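Local coordinates for hydroxyethylthiazole kinase (Pyrococcus horikoshii, PDB 3HPD), which probably phosphorylates the hydroxyl group of 4-methyl-5-beta-hydroxyethylthiazole with ATP and magnesium, a step on the route to thiamine diphosphate, at residues V18-N23 with N32-L37; N23-N28 with R189-G194; I62-L67 with R73-A78; V90-G95 with M196-T201; A163-V168 with S216-F221. One frame throughout, in Å; residues are numbered along the deposited sequence.

Interaction 1: V18-N23 with N32-L37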
# COMPACT_ATOMS: atom_id res chain seq x y z
N VAL A 18 -7.39 13.96 -10.03
CA VAL A 18 -6.58 14.55 -8.97
C VAL A 18 -5.19 13.92 -8.94
O VAL A 18 -5.04 12.74 -8.63
CB VAL A 18 -7.27 14.37 -7.60
CG1 VAL A 18 -6.45 15.03 -6.50
CG2 VAL A 18 -8.67 14.96 -7.64
N HIS A 19 -4.19 14.73 -9.27
CA HIS A 19 -2.81 14.28 -9.29
C HIS A 19 -2.21 14.28 -7.89
O HIS A 19 -2.17 15.32 -7.23
CB HIS A 19 -1.99 15.21 -10.20
CG HIS A 19 -0.53 14.88 -10.25
ND1 HIS A 19 0.40 15.74 -10.80
CD2 HIS A 19 0.16 13.80 -9.83
CE1 HIS A 19 1.60 15.20 -10.71
NE2 HIS A 19 1.48 14.02 -10.12
N ASN A 20 -1.75 13.12 -7.44
CA ASN A 20 -1.16 12.99 -6.11
C ASN A 20 0.34 12.70 -6.16
O ASN A 20 0.78 11.78 -6.85
CB ASN A 20 -1.82 11.86 -5.31
CG ASN A 20 -3.27 12.14 -4.97
OD1 ASN A 20 -3.62 12.36 -3.81
ND2 ASN A 20 -4.13 12.13 -5.99
N ILE A 21 1.11 13.50 -5.43
CA ILE A 21 2.55 13.28 -5.28
C ILE A 21 2.47 13.05 -3.78
O ILE A 21 2.51 13.99 -2.98
CB ILE A 21 3.35 14.54 -5.61
CG1 ILE A 21 3.05 14.96 -7.06
CG2 ILE A 21 4.84 14.26 -5.44
CD1 ILE A 21 3.71 16.25 -7.48
N THR A 22 2.34 11.79 -3.40
CA THR A 22 2.11 11.45 -2.01
C THR A 22 3.07 10.47 -1.33
O THR A 22 4.12 10.14 -1.88
CB THR A 22 0.64 10.97 -1.90
OG1 THR A 22 0.26 10.87 -0.53
CG2 THR A 22 0.48 9.62 -2.60
N ASN A 23 2.71 10.03 -0.13
CA ASN A 23 3.58 9.12 0.62
C ASN A 23 3.26 7.64 0.42
O ASN A 23 2.14 7.27 0.07
CB ASN A 23 3.59 9.50 2.11
CG ASN A 23 2.36 9.04 2.87
OD1 ASN A 23 2.13 7.84 3.02
ND2 ASN A 23 1.57 9.99 3.37
N ASN A 32 -8.07 4.90 -3.61
CA ASN A 32 -9.38 4.28 -3.47
C ASN A 32 -10.39 5.20 -2.81
O ASN A 32 -11.59 5.09 -3.07
CB ASN A 32 -9.28 2.96 -2.70
CG ASN A 32 -8.83 1.82 -3.58
OD1 ASN A 32 -9.20 1.75 -4.75
ND2 ASN A 32 -8.05 0.90 -3.02
N ALA A 33 -9.92 6.12 -1.97
CA ALA A 33 -10.83 7.06 -1.33
C ALA A 33 -11.37 7.98 -2.42
O ALA A 33 -12.57 8.28 -2.47
CB ALA A 33 -10.10 7.87 -0.26
N LEU A 34 -10.49 8.43 -3.31
CA LEU A 34 -10.90 9.30 -4.41
C LEU A 34 -11.86 8.59 -5.35
O LEU A 34 -12.86 9.17 -5.77
CB LEU A 34 -9.67 9.80 -5.18
CG LEU A 34 -8.96 11.01 -4.55
CD1 LEU A 34 -7.57 11.17 -5.13
CD2 LEU A 34 -9.81 12.25 -4.80
N LEU A 35 -11.57 7.34 -5.69
CA LEU A 35 -12.46 6.59 -6.59
C LEU A 35 -13.84 6.38 -5.96
O LEU A 35 -14.86 6.50 -6.64
CB LEU A 35 -11.85 5.23 -6.94
CG LEU A 35 -10.66 5.24 -7.92
CD1 LEU A 35 -10.09 3.83 -8.01
CD2 LEU A 35 -11.10 5.73 -9.29
N ALA A 36 -13.88 6.08 -4.67
CA ALA A 36 -15.15 5.86 -3.99
C ALA A 36 -16.00 7.13 -4.00
O ALA A 36 -17.21 7.08 -4.20
CB ALA A 36 -14.91 5.40 -2.55
N LEU A 37 -15.35 8.28 -3.80
CA LEU A 37 -16.06 9.56 -3.78
C LEU A 37 -16.64 9.90 -5.15
O LEU A 37 -17.71 10.52 -5.25
CB LEU A 37 -15.12 10.69 -3.35
CG LEU A 37 -15.76 12.08 -3.27
CD1 LEU A 37 -16.63 12.17 -2.02
CD2 LEU A 37 -14.68 13.16 -3.23

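Interaction 2: N23-N28 with R189-G194. With PO4 (phosphate ion), chain B.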
# COMPACT_ATOMS: atom_id res chain seq x y z
N ASN A 23 2.71 10.03 -0.13
CA ASN A 23 3.58 9.12 0.62
C ASN A 23 3.26 7.64 0.42
O ASN A 23 2.14 7.27 0.07
CB ASN A 23 3.59 9.50 2.11
CG ASN A 23 2.36 9.04 2.87
OD1 ASN A 23 2.13 7.84 3.02
ND2 ASN A 23 1.57 9.99 3.37
N PHE A 24 4.27 6.80 0.63
CA PHE A 24 4.15 5.36 0.43
C PHE A 24 3.09 4.63 1.23
O PHE A 24 2.58 3.60 0.79
CB PHE A 24 5.51 4.70 0.67
CG PHE A 24 6.60 5.23 -0.22
CD1 PHE A 24 6.47 5.18 -1.60
CD2 PHE A 24 7.75 5.78 0.33
CE1 PHE A 24 7.47 5.69 -2.43
CE2 PHE A 24 8.76 6.29 -0.49
CZ PHE A 24 8.62 6.24 -1.87
N VAL A 25 2.76 5.16 2.40
CA VAL A 25 1.78 4.51 3.26
C VAL A 25 0.34 4.72 2.77
O VAL A 25 -0.52 3.87 3.02
CB VAL A 25 1.89 5.06 4.71
CG1 VAL A 25 0.87 4.37 5.61
CG2 VAL A 25 3.29 4.84 5.24
N VAL A 26 0.10 5.81 2.06
CA VAL A 26 -1.26 6.12 1.61
C VAL A 26 -1.53 6.06 0.11
O VAL A 26 -2.59 6.50 -0.34
CB VAL A 26 -1.69 7.51 2.14
CG1 VAL A 26 -1.40 7.60 3.64
CG2 VAL A 26 -0.94 8.61 1.38
N MET A 27 -0.60 5.50 -0.65
CA MET A 27 -0.74 5.39 -2.10
C MET A 27 -2.06 4.75 -2.54
O MET A 27 -2.83 5.35 -3.30
CB MET A 27 0.42 4.58 -2.68
CG MET A 27 1.75 5.32 -2.75
SD MET A 27 1.90 6.39 -4.21
CE MET A 27 3.43 7.28 -3.82
N ASN A 28 -2.31 3.54 -2.08
CA ASN A 28 -3.52 2.80 -2.45
C ASN A 28 -4.77 3.35 -1.79
O ASN A 28 -5.83 3.49 -2.39
CB ASN A 28 -3.35 1.34 -2.03
CG ASN A 28 -4.49 0.47 -2.50
OD1 ASN A 28 -5.46 0.24 -1.78
ND2 ASN A 28 -4.38 -0.00 -3.73
N ARG A 189 -7.31 5.05 14.75
CA ARG A 189 -6.74 3.72 14.64
C ARG A 189 -6.56 3.26 13.20
O ARG A 189 -6.27 2.09 12.94
CB ARG A 189 -7.59 2.70 15.40
CG ARG A 189 -7.72 2.98 16.89
CD ARG A 189 -6.36 3.22 17.55
NE ARG A 189 -6.49 3.27 19.00
CZ ARG A 189 -6.28 2.23 19.80
NH1 ARG A 189 -5.93 1.05 19.30
NH2 ARG A 189 -6.45 2.36 21.11
N VAL A 190 -6.73 4.19 12.26
CA VAL A 190 -6.54 3.89 10.85
C VAL A 190 -5.51 4.90 10.36
O VAL A 190 -5.68 6.10 10.54
CB VAL A 190 -7.86 4.05 10.06
CG1 VAL A 190 -7.63 3.69 8.59
CG2 VAL A 190 -8.93 3.14 10.65
N THR A 191 -4.44 4.42 9.74
CA THR A 191 -3.39 5.33 9.30
C THR A 191 -3.72 6.15 8.05
O THR A 191 -4.40 5.68 7.14
CB THR A 191 -2.06 4.57 9.07
OG1 THR A 191 -0.98 5.51 8.98
CG2 THR A 191 -2.13 3.75 7.78
N GLY A 192 -3.23 7.39 8.04
CA GLY A 192 -3.44 8.27 6.91
C GLY A 192 -4.85 8.75 6.64
O GLY A 192 -5.21 9.00 5.48
N THR A 193 -5.67 8.88 7.67
CA THR A 193 -7.04 9.35 7.47
C THR A 193 -7.03 10.84 7.13
O THR A 193 -7.84 11.31 6.32
CB THR A 193 -7.93 9.07 8.69
OG1 THR A 193 -7.26 9.50 9.88
CG2 THR A 193 -8.24 7.58 8.78
N GLY A 194 -6.13 11.59 7.75
CA GLY A 194 -6.04 13.01 7.44
C GLY A 194 -5.57 13.15 6.00
O GLY A 194 -5.95 14.08 5.29
P PO4 B . -4.57 13.20 11.33
O1 PO4 B . -3.86 14.47 11.15
O2 PO4 B . -4.35 12.29 10.01
O3 PO4 B . -6.15 13.47 11.28
O4 PO4 B . -4.27 12.36 12.52

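Interaction 3: I62-L67 with R73-A78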
# COMPACT_ATOMS: atom_id res chain seq x y z
N ILE A 62 -0.24 17.36 -2.64
CA ILE A 62 1.13 17.07 -2.21
C ILE A 62 1.10 16.62 -0.75
O ILE A 62 0.55 17.30 0.11
CB ILE A 62 2.03 18.33 -2.34
CG1 ILE A 62 2.13 18.74 -3.81
CG2 ILE A 62 3.42 18.03 -1.78
CD1 ILE A 62 2.83 20.07 -4.04
N ASN A 63 1.70 15.46 -0.49
CA ASN A 63 1.74 14.88 0.84
C ASN A 63 3.19 14.46 1.12
O ASN A 63 3.73 13.59 0.45
CB ASN A 63 0.81 13.66 0.87
CG ASN A 63 0.71 13.03 2.24
OD1 ASN A 63 1.72 12.79 2.90
ND2 ASN A 63 -0.52 12.75 2.68
N ILE A 64 3.81 15.09 2.12
CA ILE A 64 5.21 14.82 2.46
C ILE A 64 5.47 13.71 3.48
O ILE A 64 6.57 13.62 4.02
CB ILE A 64 5.89 16.10 2.98
CG1 ILE A 64 5.27 16.51 4.33
CG2 ILE A 64 5.73 17.23 1.98
CD1 ILE A 64 5.94 17.72 4.97
N GLY A 65 4.47 12.87 3.72
CA GLY A 65 4.59 11.80 4.70
C GLY A 65 5.84 10.93 4.70
O GLY A 65 6.33 10.54 5.76
N THR A 66 6.36 10.61 3.52
CA THR A 66 7.55 9.78 3.41
C THR A 66 8.53 10.39 2.41
O THR A 66 9.09 9.69 1.57
CB THR A 66 7.21 8.35 2.94
OG1 THR A 66 6.53 8.41 1.68
CG2 THR A 66 6.33 7.64 3.96
N LEU A 67 8.74 11.70 2.51
CA LEU A 67 9.62 12.38 1.59
C LEU A 67 11.11 12.10 1.74
O LEU A 67 11.56 11.55 2.74
CB LEU A 67 9.42 13.90 1.68
CG LEU A 67 9.48 14.64 3.03
CD1 LEU A 67 10.23 13.83 4.08
CD2 LEU A 67 10.14 16.00 2.81
N ARG A 73 12.27 17.43 -4.56
CA ARG A 73 12.52 18.09 -5.83
C ARG A 73 11.26 18.04 -6.69
O ARG A 73 10.86 19.04 -7.28
CB ARG A 73 13.68 17.40 -6.54
CG ARG A 73 14.32 18.21 -7.65
CD ARG A 73 15.57 17.49 -8.16
NE ARG A 73 16.44 17.10 -7.05
CZ ARG A 73 16.76 15.84 -6.76
NH1 ARG A 73 16.28 14.84 -7.50
NH2 ARG A 73 17.55 15.57 -5.73
N SER A 74 10.63 16.86 -6.74
CA SER A 74 9.41 16.69 -7.52
C SER A 74 8.26 17.54 -6.97
O SER A 74 7.52 18.15 -7.74
CB SER A 74 8.99 15.21 -7.53
OG SER A 74 9.89 14.43 -8.30
N MET A 75 8.12 17.57 -5.65
CA MET A 75 7.05 18.34 -5.02
C MET A 75 7.17 19.84 -5.23
O MET A 75 6.18 20.53 -5.48
CB MET A 75 7.00 18.02 -3.53
CG MET A 75 6.57 16.59 -3.25
SD MET A 75 6.80 16.16 -1.52
CE MET A 75 6.26 14.44 -1.55
N VAL A 76 8.40 20.36 -5.12
CA VAL A 76 8.62 21.78 -5.31
C VAL A 76 8.40 22.16 -6.77
O VAL A 76 7.79 23.18 -7.07
CB VAL A 76 10.05 22.17 -4.88
CG1 VAL A 76 10.35 23.60 -5.29
CG2 VAL A 76 10.18 22.02 -3.36
N LYS A 77 8.88 21.31 -7.68
CA LYS A 77 8.72 21.55 -9.11
C LYS A 77 7.24 21.50 -9.47
O LYS A 77 6.75 22.31 -10.26
CB LYS A 77 9.49 20.51 -9.92
CG LYS A 77 9.49 20.75 -11.42
CD LYS A 77 10.23 22.04 -11.77
CE LYS A 77 10.21 22.30 -13.27
NZ LYS A 77 10.88 23.58 -13.63
N ALA A 78 6.52 20.52 -8.91
CA ALA A 78 5.10 20.37 -9.17
C ALA A 78 4.34 21.61 -8.73
O ALA A 78 3.42 22.07 -9.40
CB ALA A 78 4.56 19.16 -8.43

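Interaction 4: V90-G95 with M196-T201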
# COMPACT_ATOMS: atom_id res chain seq x y z
N VAL A 90 -3.20 21.29 -3.02
CA VAL A 90 -3.54 20.96 -1.64
C VAL A 90 -2.28 20.39 -1.00
O VAL A 90 -1.68 19.46 -1.54
CB VAL A 90 -4.64 19.87 -1.55
CG1 VAL A 90 -4.91 19.54 -0.08
CG2 VAL A 90 -5.91 20.35 -2.24
N LEU A 91 -1.86 20.96 0.12
CA LEU A 91 -0.67 20.48 0.81
C LEU A 91 -0.99 19.89 2.17
O LEU A 91 -1.66 20.53 2.98
CB LEU A 91 0.35 21.61 1.00
CG LEU A 91 1.53 21.29 1.92
CD1 LEU A 91 2.41 20.22 1.26
CD2 LEU A 91 2.34 22.55 2.19
N ASP A 92 -0.53 18.67 2.42
CA ASP A 92 -0.72 18.03 3.71
C ASP A 92 0.70 17.89 4.25
O ASP A 92 1.44 16.99 3.84
CB ASP A 92 -1.37 16.66 3.57
CG ASP A 92 -1.81 16.09 4.90
OD1 ASP A 92 -1.13 16.37 5.91
OD2 ASP A 92 -2.83 15.37 4.94
N PRO A 93 1.09 18.77 5.19
CA PRO A 93 2.42 18.80 5.82
C PRO A 93 2.63 17.73 6.87
O PRO A 93 2.99 18.04 8.01
CB PRO A 93 2.45 20.20 6.42
CG PRO A 93 1.05 20.33 6.94
CD PRO A 93 0.20 19.77 5.80
N VAL A 94 2.41 16.47 6.50
CA VAL A 94 2.56 15.36 7.43
C VAL A 94 3.88 15.37 8.18
O VAL A 94 4.95 15.27 7.59
CB VAL A 94 2.42 14.00 6.70
CG1 VAL A 94 2.53 12.86 7.70
CG2 VAL A 94 1.09 13.94 5.96
N GLY A 95 3.80 15.50 9.50
CA GLY A 95 5.01 15.49 10.30
C GLY A 95 5.73 16.81 10.47
O GLY A 95 6.79 16.85 11.10
N MET A 196 -6.31 11.10 3.66
CA MET A 196 -7.46 10.78 2.82
C MET A 196 -8.24 12.08 2.61
O MET A 196 -8.70 12.37 1.51
CB MET A 196 -8.37 9.75 3.49
CG MET A 196 -7.79 8.36 3.59
SD MET A 196 -8.95 7.26 4.45
CE MET A 196 -8.26 5.66 4.05
N VAL A 197 -8.39 12.85 3.68
CA VAL A 197 -9.11 14.11 3.61
C VAL A 197 -8.41 15.09 2.66
O VAL A 197 -9.07 15.81 1.91
CB VAL A 197 -9.26 14.76 5.00
CG1 VAL A 197 -9.88 16.14 4.87
CG2 VAL A 197 -10.13 13.89 5.89
N ALA A 198 -7.08 15.12 2.69
CA ALA A 198 -6.33 16.01 1.81
C ALA A 198 -6.58 15.60 0.36
O ALA A 198 -6.77 16.46 -0.51
CB ALA A 198 -4.84 15.94 2.13
N ALA A 199 -6.57 14.30 0.10
CA ALA A 199 -6.80 13.80 -1.26
C ALA A 199 -8.21 14.14 -1.73
O ALA A 199 -8.41 14.55 -2.88
CB ALA A 199 -6.58 12.28 -1.31
N LEU A 200 -9.20 13.96 -0.86
CA LEU A 200 -10.59 14.27 -1.21
C LEU A 200 -10.75 15.76 -1.45
O LEU A 200 -11.51 16.18 -2.33
CB LEU A 200 -11.53 13.82 -0.09
CG LEU A 200 -11.58 12.32 0.20
CD1 LEU A 200 -12.45 12.06 1.41
CD2 LEU A 200 -12.10 11.58 -1.02
N THR A 201 -10.04 16.57 -0.67
CA THR A 201 -10.09 18.01 -0.82
C THR A 201 -9.62 18.37 -2.23
O THR A 201 -10.11 19.32 -2.84
CB THR A 201 -9.19 18.71 0.22
OG1 THR A 201 -9.71 18.47 1.53
CG2 THR A 201 -9.14 20.22 -0.04

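Interaction 5: A163-V168 with S216-F221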
# COMPACT_ATOMS: atom_id res chain seq x y z
N ALA A 163 -6.91 24.45 7.14
CA ALA A 163 -7.78 23.62 7.94
C ALA A 163 -6.92 23.00 9.03
O ALA A 163 -5.88 22.41 8.75
CB ALA A 163 -8.43 22.52 7.09
N VAL A 164 -7.35 23.18 10.28
CA VAL A 164 -6.67 22.58 11.41
C VAL A 164 -7.65 21.51 11.86
O VAL A 164 -8.72 21.80 12.39
CB VAL A 164 -6.44 23.59 12.56
CG1 VAL A 164 -5.84 22.87 13.76
CG2 VAL A 164 -5.50 24.69 12.10
N THR A 165 -7.30 20.25 11.61
CA THR A 165 -8.16 19.14 11.95
C THR A 165 -8.07 18.71 13.41
O THR A 165 -7.04 18.89 14.06
CB THR A 165 -7.86 17.94 11.04
OG1 THR A 165 -6.50 17.53 11.23
CG2 THR A 165 -8.05 18.33 9.58
N GLY A 166 -9.16 18.14 13.92
CA GLY A 166 -9.20 17.68 15.30
C GLY A 166 -10.60 17.18 15.62
O GLY A 166 -11.39 16.95 14.70
N ALA A 167 -10.90 16.99 16.90
CA ALA A 167 -12.23 16.52 17.30
C ALA A 167 -13.22 17.42 16.57
O ALA A 167 -14.22 16.96 16.02
CB ALA A 167 -12.40 16.66 18.81
N VAL A 168 -12.92 18.71 16.57
CA VAL A 168 -13.70 19.70 15.86
C VAL A 168 -12.71 20.29 14.86
O VAL A 168 -11.61 20.68 15.24
CB VAL A 168 -14.20 20.84 16.79
CG1 VAL A 168 -14.89 21.92 15.97
CG2 VAL A 168 -15.16 20.28 17.83
N SER A 216 -16.31 21.07 2.69
CA SER A 216 -17.10 19.97 2.14
C SER A 216 -16.40 18.63 2.32
O SER A 216 -17.03 17.62 2.61
CB SER A 216 -17.39 20.21 0.66
OG SER A 216 -18.18 21.37 0.47
N ALA A 217 -15.08 18.63 2.12
CA ALA A 217 -14.30 17.40 2.25
C ALA A 217 -14.34 16.88 3.68
O ALA A 217 -14.50 15.68 3.91
CB ALA A 217 -12.86 17.65 1.83
N LEU A 218 -14.21 17.79 4.64
CA LEU A 218 -14.22 17.42 6.05
C LEU A 218 -15.58 16.90 6.51
O LEU A 218 -15.65 15.95 7.29
CB LEU A 218 -13.79 18.61 6.91
CG LEU A 218 -12.29 18.92 6.82
CD1 LEU A 218 -12.01 20.36 7.21
CD2 LEU A 218 -11.52 17.95 7.72
N VAL A 219 -16.65 17.52 6.03
CA VAL A 219 -17.99 17.09 6.40
C VAL A 219 -18.28 15.73 5.78
O VAL A 219 -18.75 14.81 6.45
CB VAL A 219 -19.05 18.11 5.93
CG1 VAL A 219 -20.45 17.51 6.02
CG2 VAL A 219 -18.96 19.37 6.78
N THR A 220 -18.00 15.60 4.49
CA THR A 220 -18.24 14.35 3.79
C THR A 220 -17.47 13.19 4.42
O THR A 220 -18.04 12.13 4.67
CB THR A 220 -17.84 14.47 2.30
OG1 THR A 220 -18.69 15.44 1.67
CG2 THR A 220 -18.01 13.14 1.59
N PHE A 221 -16.18 13.39 4.68
CA PHE A 221 -15.37 12.32 5.27
C PHE A 221 -15.78 12.05 6.71
O PHE A 221 -15.78 10.90 7.16
CB PHE A 221 -13.89 12.69 5.21
CG PHE A 221 -12.98 11.57 5.64
CD1 PHE A 221 -12.76 10.49 4.80
CD2 PHE A 221 -12.38 11.59 6.89
CE1 PHE A 221 -11.93 9.43 5.19
CE2 PHE A 221 -11.55 10.54 7.30
CZ PHE A 221 -11.33 9.46 6.45

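Interaction 1: V18-N23 with N32-L37
Within the beta-alpha-beta unit made of strand 17-21, helix 27-37 and strand 40-43, the first strand and the helix meet through Leu34, which rests on Val18 and Asn20. The helix contributes a single side chain whose two methyls divide the work. Leu34 CD1 approaches the amide end of Asn20 at 3.7 Å from ND2, and the same methyl lies 4.1 Å from Val18 CB. Its partner branch, Leu34 CD2, meets Val18 CG2 at 4.1 Å, the two side chains crossing at about a right angle. With chi1 near -82°, Leu34 CG stands opposite its own carbonyl carbon and beside its backbone N, and the fork at CG is carried out to the strand. Asn20, by contrast, comes at the leucine from the opposite direction.

The amide of Asn20 also bends back along its own strand: ND2 makes a weak bond to Val18 O at 2.9 Å, with an N-H...O angle of only 117°. At that angle the bond can restrain the amide only loosely. All three touching residues are buried, and the contact is van der Waals packing close to a residue predicted to bind the substrate: the Asn20 side chain is about 4 Å from that of Met43.

Further packing closes around the three residues. Leu34 also touches Pro41 of strand 40-43 and Ala203 of helix 193-205, whose Ala199 meets Asn20, while Val18 and Asn20 both border Val61 of the neighbouring strand 59-63.

Interaction 2: N23-N28 with R189-G194
Val25 and Thr191 meet where two loops run into helices. From CB, the Val25 side chain forks, and it is CG1, anti to the backbone N (chi1 -179°), that reaches across: it lies 3.8 Å from Thr191 CG2 and 4.0 Å from Thr191 OG1, the two side chains crossing nearly at right angles. The other methyl, CG2, is turned back beside the valine's own backbone N. One residue on, Val26 CG1 packs 3.9 Å from Gly192 CA. A beta carbon on Gly192 would run into that methyl, and the positive phi of this residue also suits glycine.

Asn23 OD1 receives weak hydrogen bonds from the backbone N of both Val25 and Val26, which may help to shape the turn. Gly192 is predicted to bind substrate. Gly194 N gives a weak hydrogen bond (3.0 Å) to O2 of a phosphate ion, probably from the crystallisation liquor; its position at the helix start is consistent with the anion hole of ribokinase-like kinases.

Val26 occupies the N-cap position of helix 27-37 and Gly192 that of helix 193-205. Cys195 of the latter helix touches Val26, and Asn28 of a third subunit packs on Thr191.

Interaction 3: I62-L67 with R73-A78
Apolar packing carries most of this contact, with Met75 of helix 69-85 laid across Ile62 and Ile64. Its chain is extended beyond CG (chi2 170°, chi3 -178°), a shape that sends the sulfur and methyl well past the helix surface. Ile62 slants across it, its CG2 3.8 Å from Met75 CG and 3.9 Å from Met75 SD. Ile64 comes in at about a right angle and sets its CG2 3.8 Å from Met75 SD.

Strand 59-63 and helix 69-85 are the first two elements of a beta-alpha-beta unit completed by strand 89-92, and the methionine packs where the strand passes into the loop leading to the helix. Replacing Met75 by an alanine removes the CG, sulfur and methyl that pack on the two isoleucines, and would probably open a gap between helix and strand.

Apolar atoms also meet backbone oxygens. Met75 CE stops 3.3 Å from Asn63 O, and in return Ile62 CD1 lies 3.7 Å from Met75 O.

On the strand side, Asn63 points away from the helix and forms an Asx turn: its OD1 accepts from Gly65 N at 2.9 Å, the donor lying in the carbonyl plane. That same oxygen also takes a hydrogen bond from Asn23 ND2.

Interaction 4: V90-G95 with M196-T201
Val197 O is gripped twice by Thr201, the residue whose methyl meets Val90 across the contact. Besides the helical bond from Thr201 N, the hydroxyl Thr201 OG1 donates to Val197 O at 2.8 Å. It stands 36° out of the carbonyl plane, on the face opposite the backbone donor. This bond probably holds the threonine's rotation: at chi1 -65°, CG2 lies anti to the backbone N and packs 3.9 Å from Val90 CG2. Putting a glycine at Thr201 would probably leave Val90 CG2 without its methyl partner and Val197 O with one donor fewer.

Ala198 makes the remaining contacts of the helix. Val90 CG1 lies 3.6 Å from Ala198 O, and Asp92 sets its CB 3.8 Å from Ala198 CB. One carboxylate oxygen, Asp92 OD2, comes 3.5 Å from the same methyl, Ala198 CB. This oxygen's strong partner is Lys118 NZ, with which it makes a salt bridge. Lys118 is predicted to bind ATP, which places the Ala198 methyl beside a charged pair at the probable nucleotide site.

Strand 90-92 and helix 196-201 run antiparallel, 175° between their directions and 8.4 Å apart at closest approach. In the sheet the strand lies between 59-63 and 116-120, while the helix packs between helix 27-37, through Ala199, and helix 210-231, through Val197 and Thr201.

Interaction 5: A163-V168 with S216-F221
Leu218 of helix 210-231 spans Ala163 and Thr165, two residues of strand 161-165 that face the helix with Val164 turned away between them. The helix segment begins with Ser216, whose carbonyl oxygen takes two bonds from Thr220: one from the backbone N at 2.9 Å and one from the hydroxyl, Thr220 OG1, also at 2.9 Å. The two donors come from opposite faces of the carbonyl plane, the hydroxyl tilted 33° from it. Next, Ala217 lies against Thr201 of helix 193-205.

Leu218 then makes the contact itself with both branches. CD1 approaches Ala163 CB at 4.2 Å, and CD2 meets Thr165 CG2 at 4.0 Å, the threonine and leucine crossing at about a right angle. Its chi1 of -73° holds CG beside the backbone N, and the fork opens toward the strand. On Thr165 it is the methyl that faces the leucine. The hydroxyl OG1 instead makes a weak hydrogen bond to Gly119 O on the adjacent strand. Thr165 is predicted to bind ATP; its side chain is about 4 Å from that of Lys118, and about as far from a bound phosphate ion. The leucine thus supplies an apolar backing for a residue of the probable nucleotide site.

Val219 turns to Ile4 of helix 2-14, and Phe221 packs its ring on Val197 and Leu200. Helix 210-231 is thereby wedged between helices 2-14 and 193-205, while strand 161-165 pairs with strands 116-120 and 169-172.

How the interactions relate
From the N terminus, interaction 1 closes the short loop from strand 17-21 to helix 27-37, and interaction 3 does the same, later and in series, for strand 59-63 and helix 69-85. Interaction 2 shares Asn23 with interaction 1 and crosses it; its long loop to 189-194 encloses interaction 3. Interactions 4 and 5 start within that loop and end beyond it, crossing interaction 2 and each other. Helix 193-205 serves both 2 and 4 and packs on helix 210-231 of 5. Interactions 1, 4 and 5 stack helices on one face of the sheet; interaction 3 packs its helix on the other.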